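Local atomic coordinates of DUF952 domain-containing protein (Caulobacter vibrioides, PDB entry 2O0Q), a protein that is of unknown function, belonging to the DUF952 family of small alpha/beta proteins grouped with the ADP-ribosyl clan. Residues I7-R10 with A11-D14; P87-V90 with S91-T94. All coordinates share one frame; numbering follows the deposited sequence.

Contact 1 (I7-R10 with A11-D14)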
ATOM      1  N   ILE A   7       1.744  -0.552  -1.413  1.00 13.87           N
ATOM      2  CA  ILE A   7       2.827  -1.116  -2.203  1.00 13.89           C
ATOM      3  C   ILE A   7       3.785   0.044  -2.452  1.00 14.51           C
ATOM      4  O   ILE A   7       3.358   1.116  -2.881  1.00 13.93           O
ATOM      5  CB  ILE A   7       2.311  -1.659  -3.557  1.00 14.84           C
ATOM      6  CG1 ILE A   7       1.338  -2.814  -3.303  1.00 15.28           C
ATOM      7  CG2 ILE A   7       3.488  -2.116  -4.424  1.00 15.94           C
ATOM      8  CD1 ILE A   7       0.642  -3.341  -4.552  1.00 18.28           C
ATOM      9  N   LEU A   8       5.067  -0.155  -2.153  1.00 14.38           N
ATOM     10  CA  LEU A   8       6.060   0.894  -2.369  1.00 13.55           C
ATOM     11  C   LEU A   8       7.440   0.290  -2.583  1.00 13.79           C
ATOM     12  O   LEU A   8       7.676  -0.884  -2.281  1.00 14.25           O
ATOM     13  CB  LEU A   8       6.098   1.875  -1.184  1.00 14.60           C
ATOM     14  CG  LEU A   8       6.897   1.540   0.084  1.00 14.51           C
ATOM     15  CD1 LEU A   8       6.879   2.742   1.010  1.00 13.10           C
ATOM     16  CD2 LEU A   8       6.321   0.342   0.792  1.00 15.53           C
ATOM     17  N   SER A   9       8.353   1.092  -3.113  1.00 13.65           N
ATOM     18  CA  SER A   9       9.708   0.623  -3.374  1.00 13.04           C
ATOM     19  C   SER A   9      10.471   0.420  -2.071  1.00 14.74           C
ATOM     20  O   SER A   9      10.139   1.013  -1.042  1.00 12.02           O
ATOM     21  CB  SER A   9      10.460   1.635  -4.244  1.00 13.26           C
ATOM     22  OG  SER A   9      10.767   2.814  -3.514  1.00 13.54           O
ATOM     23  N   ARG A  10      11.493  -0.426  -2.119  1.00 14.67           N
ATOM     24  CA  ARG A  10      12.323  -0.686  -0.946  1.00 17.37           C
ATOM     25  C   ARG A  10      12.971   0.629  -0.501  1.00 17.69           C
ATOM     26  O   ARG A  10      13.086   0.908   0.695  1.00 19.64           O
ATOM     27  CB  ARG A  10      13.391  -1.730  -1.292  1.00 18.42           C
ATOM     28  CG  ARG A  10      14.561  -1.825  -0.310  1.00 21.28           C
ATOM     29  CD  ARG A  10      14.115  -2.026   1.131  1.00 21.62           C
ATOM     30  NE  ARG A  10      13.379  -3.271   1.336  1.00 21.80           N
ATOM     31  CZ  ARG A  10      12.988  -3.711   2.529  1.00 21.93           C
ATOM     32  NH1 ARG A  10      13.269  -3.002   3.616  1.00 22.42           N
ATOM     33  NH2 ARG A  10      12.314  -4.849   2.640  1.00 22.53           N
ATOM     34  N   ALA A  11      13.376   1.442  -1.469  1.00 18.49           N
ATOM     35  CA  ALA A  11      14.001   2.726  -1.162  1.00 19.19           C
ATOM     36  C   ALA A  11      13.060   3.585  -0.326  1.00 19.57           C
ATOM     37  O   ALA A  11      13.456   4.157   0.689  1.00 20.04           O
ATOM     38  CB  ALA A  11      14.362   3.455  -2.451  1.00 18.80           C
ATOM     39  N   GLU A  12      11.807   3.671  -0.755  1.00 19.51           N
ATOM     40  CA  GLU A  12      10.834   4.475  -0.038  1.00 19.19           C
ATOM     41  C   GLU A  12      10.548   3.942   1.358  1.00 18.52           C
ATOM     42  O   GLU A  12      10.364   4.721   2.298  1.00 18.45           O
ATOM     43  CB  GLU A  12       9.549   4.587  -0.861  1.00 20.04           C
ATOM     44  CG  GLU A  12       9.718   5.499  -2.073  1.00 22.99           C
ATOM     45  CD  GLU A  12       8.553   5.424  -3.037  1.00 24.48           C
ATOM     46  OE1 GLU A  12       8.286   4.318  -3.551  1.00 24.88           O
ATOM     47  OE2 GLU A  12       7.910   6.470  -3.284  1.00 24.37           O
ATOM     48  N   TRP A  13      10.528   2.620   1.505  1.00 17.35           N
ATOM     49  CA  TRP A  13      10.267   2.025   2.809  1.00 16.85           C
ATOM     50  C   TRP A  13      11.452   2.274   3.751  1.00 17.69           C
ATOM     51  O   TRP A  13      11.257   2.618   4.918  1.00 18.60           O
ATOM     52  CB  TRP A  13       9.996   0.524   2.666  1.00 16.15           C
ATOM     53  CG  TRP A  13       9.651  -0.170   3.963  1.00 17.95           C
ATOM     54  CD1 TRP A  13      10.144  -1.365   4.402  1.00 18.70           C
ATOM     55  CD2 TRP A  13       8.741   0.283   4.979  1.00 16.59           C
ATOM     56  NE1 TRP A  13       9.606  -1.684   5.627  1.00 18.50           N
ATOM     57  CE2 TRP A  13       8.741  -0.691   6.005  1.00 17.86           C
ATOM     58  CE3 TRP A  13       7.928   1.416   5.123  1.00 17.21           C
ATOM     59  CZ2 TRP A  13       7.960  -0.568   7.162  1.00 18.54           C
ATOM     60  CZ3 TRP A  13       7.147   1.540   6.280  1.00 18.94           C
ATOM     61  CH2 TRP A  13       7.173   0.550   7.282  1.00 18.06           C
ATOM     62  N   ASP A  14      12.678   2.110   3.254  1.00 17.26           N
ATOM     63  CA  ASP A  14      13.846   2.358   4.098  1.00 17.83           C
ATOM     64  C   ASP A  14      13.857   3.831   4.505  1.00 18.48           C
ATOM     65  O   ASP A  14      14.130   4.167   5.662  1.00 17.75           O
ATOM     66  CB  ASP A  14      15.153   2.032   3.363  1.00 19.10           C
ATOM     67  CG  ASP A  14      15.403   0.541   3.238  1.00 20.50           C
ATOM     68  OD1 ASP A  14      14.798  -0.244   3.995  1.00 19.93           O
ATOM     69  OD2 ASP A  14      16.227   0.154   2.382  1.00 22.78           O
TER
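Ser9 and Glu12 meet through their first torsions: Ser9 OG sits between its backbone N and carbonyl carbon (chi1 71°), facing the helix start, while Glu12 CG lies beside its own N (chi1 -72°) and the extended chain reaches back to Ser9. The result is a capping box at the N-terminus of helix 10-19, where strand 3-9 turns directly into the helix. Ser9, the N-cap, accepts from Glu12 N at OG (3.1 Å). In return Glu12 OE1 takes two donors, Ser9 OG at 2.9 Å and the backbone Ser9 N at 3.3 Å. Both reach this oxygen on its anti side and somewhat out of the carboxylate plane, so two bonds fix the end of the side chain. The first helical bond, Trp13 N to Ser9 O at 3.0 Å, follows, then Asp14 N to Arg10 O at 2.9 Å.

Beneath the cap, Leu8 CD1 packs 3.7 Å from Glu12 CB, and Leu8 CD2 approaches Trp13 CB; both Leu8 and Trp13 also touch Val57 and Leu59 of strand 56-62. Arg10 bends at chi2 and chi3, which carries its guanidinium forward along the first turn toward Trp13 and Asp14. Its NH2 pairs with Asp98 in a salt bridge, and Trp13 NE1 donates to Glu96, so both side chains are also tied to strand 93-98. Arg10 NH1 comes to the edge of the indole, 3.6 Å from Trp13 CD1, and forms a salt bridge with Asp14 OD1 at 3.2 Å, with that oxygen in the guanidinium plane but the carboxylate turned 48° from it.

Contact 2 (P87-V90 with S91-T94)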
ATOM      1  N   PRO A  87       0.465  10.990   7.252  1.00 17.89           N
ATOM      2  CA  PRO A  87       1.519   9.995   7.030  1.00 18.46           C
ATOM      3  C   PRO A  87       1.248   8.703   7.799  1.00 18.65           C
ATOM      4  O   PRO A  87       0.595   8.714   8.846  1.00 18.54           O
ATOM      5  CB  PRO A  87       2.787  10.718   7.495  1.00 19.16           C
ATOM      6  CG  PRO A  87       2.273  11.762   8.452  1.00 21.18           C
ATOM      7  CD  PRO A  87       1.018  12.241   7.793  1.00 19.34           C
ATOM      8  N   LEU A  88       1.728   7.586   7.260  1.00 17.20           N
ATOM      9  CA  LEU A  88       1.547   6.293   7.908  1.00 16.60           C
ATOM     10  C   LEU A  88       2.725   6.032   8.832  1.00 16.91           C
ATOM     11  O   LEU A  88       3.875   6.015   8.399  1.00 16.27           O
ATOM     12  CB  LEU A  88       1.457   5.179   6.867  1.00 15.03           C
ATOM     13  CG  LEU A  88       1.388   3.734   7.352  1.00 16.80           C
ATOM     14  CD1 LEU A  88       0.055   3.490   8.043  1.00 15.73           C
ATOM     15  CD2 LEU A  88       1.554   2.801   6.166  1.00 15.41           C
ATOM     16  N   LEU A  89       2.435   5.840  10.111  1.00 16.93           N
ATOM     17  CA  LEU A  89       3.478   5.574  11.089  1.00 17.13           C
ATOM     18  C   LEU A  89       4.122   4.225  10.811  1.00 17.86           C
ATOM     19  O   LEU A  89       3.446   3.275  10.414  1.00 16.55           O
ATOM     20  CB  LEU A  89       2.883   5.578  12.497  1.00 18.27           C
ATOM     21  CG  LEU A  89       3.072   6.802  13.396  1.00 18.26           C
ATOM     22  CD1 LEU A  89       3.034   8.094  12.602  1.00 19.89           C
ATOM     23  CD2 LEU A  89       2.000   6.776  14.472  1.00 18.16           C
ATOM     24  N   VAL A  90       5.434   4.141  11.009  1.00 17.64           N
ATOM     25  CA  VAL A  90       6.130   2.879  10.792  1.00 18.15           C
ATOM     26  C   VAL A  90       5.560   1.852  11.763  1.00 18.09           C
ATOM     27  O   VAL A  90       5.444   0.671  11.436  1.00 16.10           O
ATOM     28  CB  VAL A  90       7.656   3.030  11.019  1.00 18.06           C
ATOM     29  CG1 VAL A  90       8.327   1.667  11.043  1.00 21.17           C
ATOM     30  CG2 VAL A  90       8.254   3.877   9.909  1.00 18.65           C
ATOM     31  N   SER A  91       5.181   2.322  12.951  1.00 18.65           N
ATOM     32  CA  SER A  91       4.618   1.459  13.989  1.00 19.19           C
ATOM     33  C   SER A  91       3.212   0.961  13.659  1.00 19.42           C
ATOM     34  O   SER A  91       2.706   0.040  14.303  1.00 19.81           O
ATOM     35  CB  SER A  91       4.579   2.199  15.331  1.00 19.53           C
ATOM     36  OG  SER A  91       3.728   3.332  15.274  1.00 19.04           O
ATOM     37  N   GLU A  92       2.579   1.566  12.663  1.00 18.52           N
ATOM     38  CA  GLU A  92       1.228   1.162  12.292  1.00 18.66           C
ATOM     39  C   GLU A  92       1.208   0.023  11.275  1.00 19.09           C
ATOM     40  O   GLU A  92       0.142  -0.465  10.889  1.00 18.39           O
ATOM     41  CB  GLU A  92       0.450   2.373  11.771  1.00 17.45           C
ATOM     42  CG  GLU A  92       0.175   3.406  12.854  1.00 18.79           C
ATOM     43  CD  GLU A  92      -0.562   4.629  12.353  1.00 17.57           C
ATOM     44  OE1 GLU A  92      -0.145   5.197  11.321  1.00 18.11           O
ATOM     45  OE2 GLU A  92      -1.555   5.033  13.002  1.00 18.60           O
ATOM     46  N   VAL A  93       2.391  -0.402  10.844  1.00 18.05           N
ATOM     47  CA  VAL A  93       2.498  -1.501   9.896  1.00 17.41           C
ATOM     48  C   VAL A  93       2.532  -2.806  10.684  1.00 19.98           C
ATOM     49  O   VAL A  93       3.408  -3.001  11.527  1.00 18.66           O
ATOM     50  CB  VAL A  93       3.787  -1.402   9.052  1.00 17.51           C
ATOM     51  CG1 VAL A  93       3.953  -2.661   8.224  1.00 17.08           C
ATOM     52  CG2 VAL A  93       3.729  -0.181   8.150  1.00 15.89           C
ATOM     53  N   THR A  94       1.582  -3.697  10.408  1.00 20.24           N
ATOM     54  CA  THR A  94       1.516  -4.974  11.110  1.00 22.33           C
ATOM     55  C   THR A  94       2.574  -5.945  10.589  1.00 22.79           C
ATOM     56  O   THR A  94       3.199  -6.666  11.367  1.00 21.75           O
ATOM     57  CB  THR A  94       0.114  -5.601  10.984  1.00 23.92           C
ATOM     58  OG1 THR A  94      -0.142  -5.951   9.619  1.00 29.66           O
ATOM     59  CG2 THR A  94      -0.943  -4.610  11.446  1.00 24.53           C
TER
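Glu92 OE1 accepts from the backbone Leu89 N at 2.9 Å, with an N-H...O angle of 155°. The donor comes to the anti side of this oxygen, 25° out of the carboxylate plane. The other oxygen, Glu92 OE2, forms a salt bridge with Arg86, just before the contact, so the carboxylate is held through both oxygens and its rotation is restricted. The guanidinium of Arg86 would also be expected to favour the charged form of Glu92. The chain gets there with CG beside the backbone N (chi1 -67°) and an extended chi2, which carries the carboxylate back over Leu89.

Two backbone bonds close the turn: Glu92 N to Leu89 O at 3.0 Å and Val93 N to Val90 O at 3.3 Å. These two consecutive i to i+3 bonds mark a short 3-10 segment at residues 90-92. It joins strand 88-89, which pairs with strand 21-22 in a small two-stranded sheet, to strand 93-98 at one margin of the main antiparallel sheet.

Packing spreads outward from the carboxylate. The aliphatic part of Glu92 lies against Leu89, with Glu92 CG 3.5 Å from Leu89 CB. Leu88, its CG anti to the backbone N, meets the same aliphatic chain with CD1, 3.9 Å from Glu92 CB. Leu88 CD2 approaches Val93 CG2 at 4.2 Å, the two side chains crossing at about a right angle. Leu88 also rests on Val61 and Val93 on Leu59, both of strand 56-62. Across the exposed side of the turn, Ser91 OG lies 3.7 Å from Leu89 CB.

From the N terminus, strand 3-9 runs through the main antiparallel sheet and contact 1 closes its turn into helix 10-19. Much later, contact 2 closes the short turn from strand 88-89 into strand 93-98. The two local contacts are in series along the chain, neither enclosing nor crossing the other, with centres about 13 Å apart. They nevertheless meet in space: Trp13 CH2 packs 3.6 Å from Val93 CG2 and 4.1 Å from Val90 CG1. This places helix 10-19 against the 87-94 turn, while strand 56-62, lying between strands 3-9 and 93-98 in the sheet, is touched by side chains from both contacts.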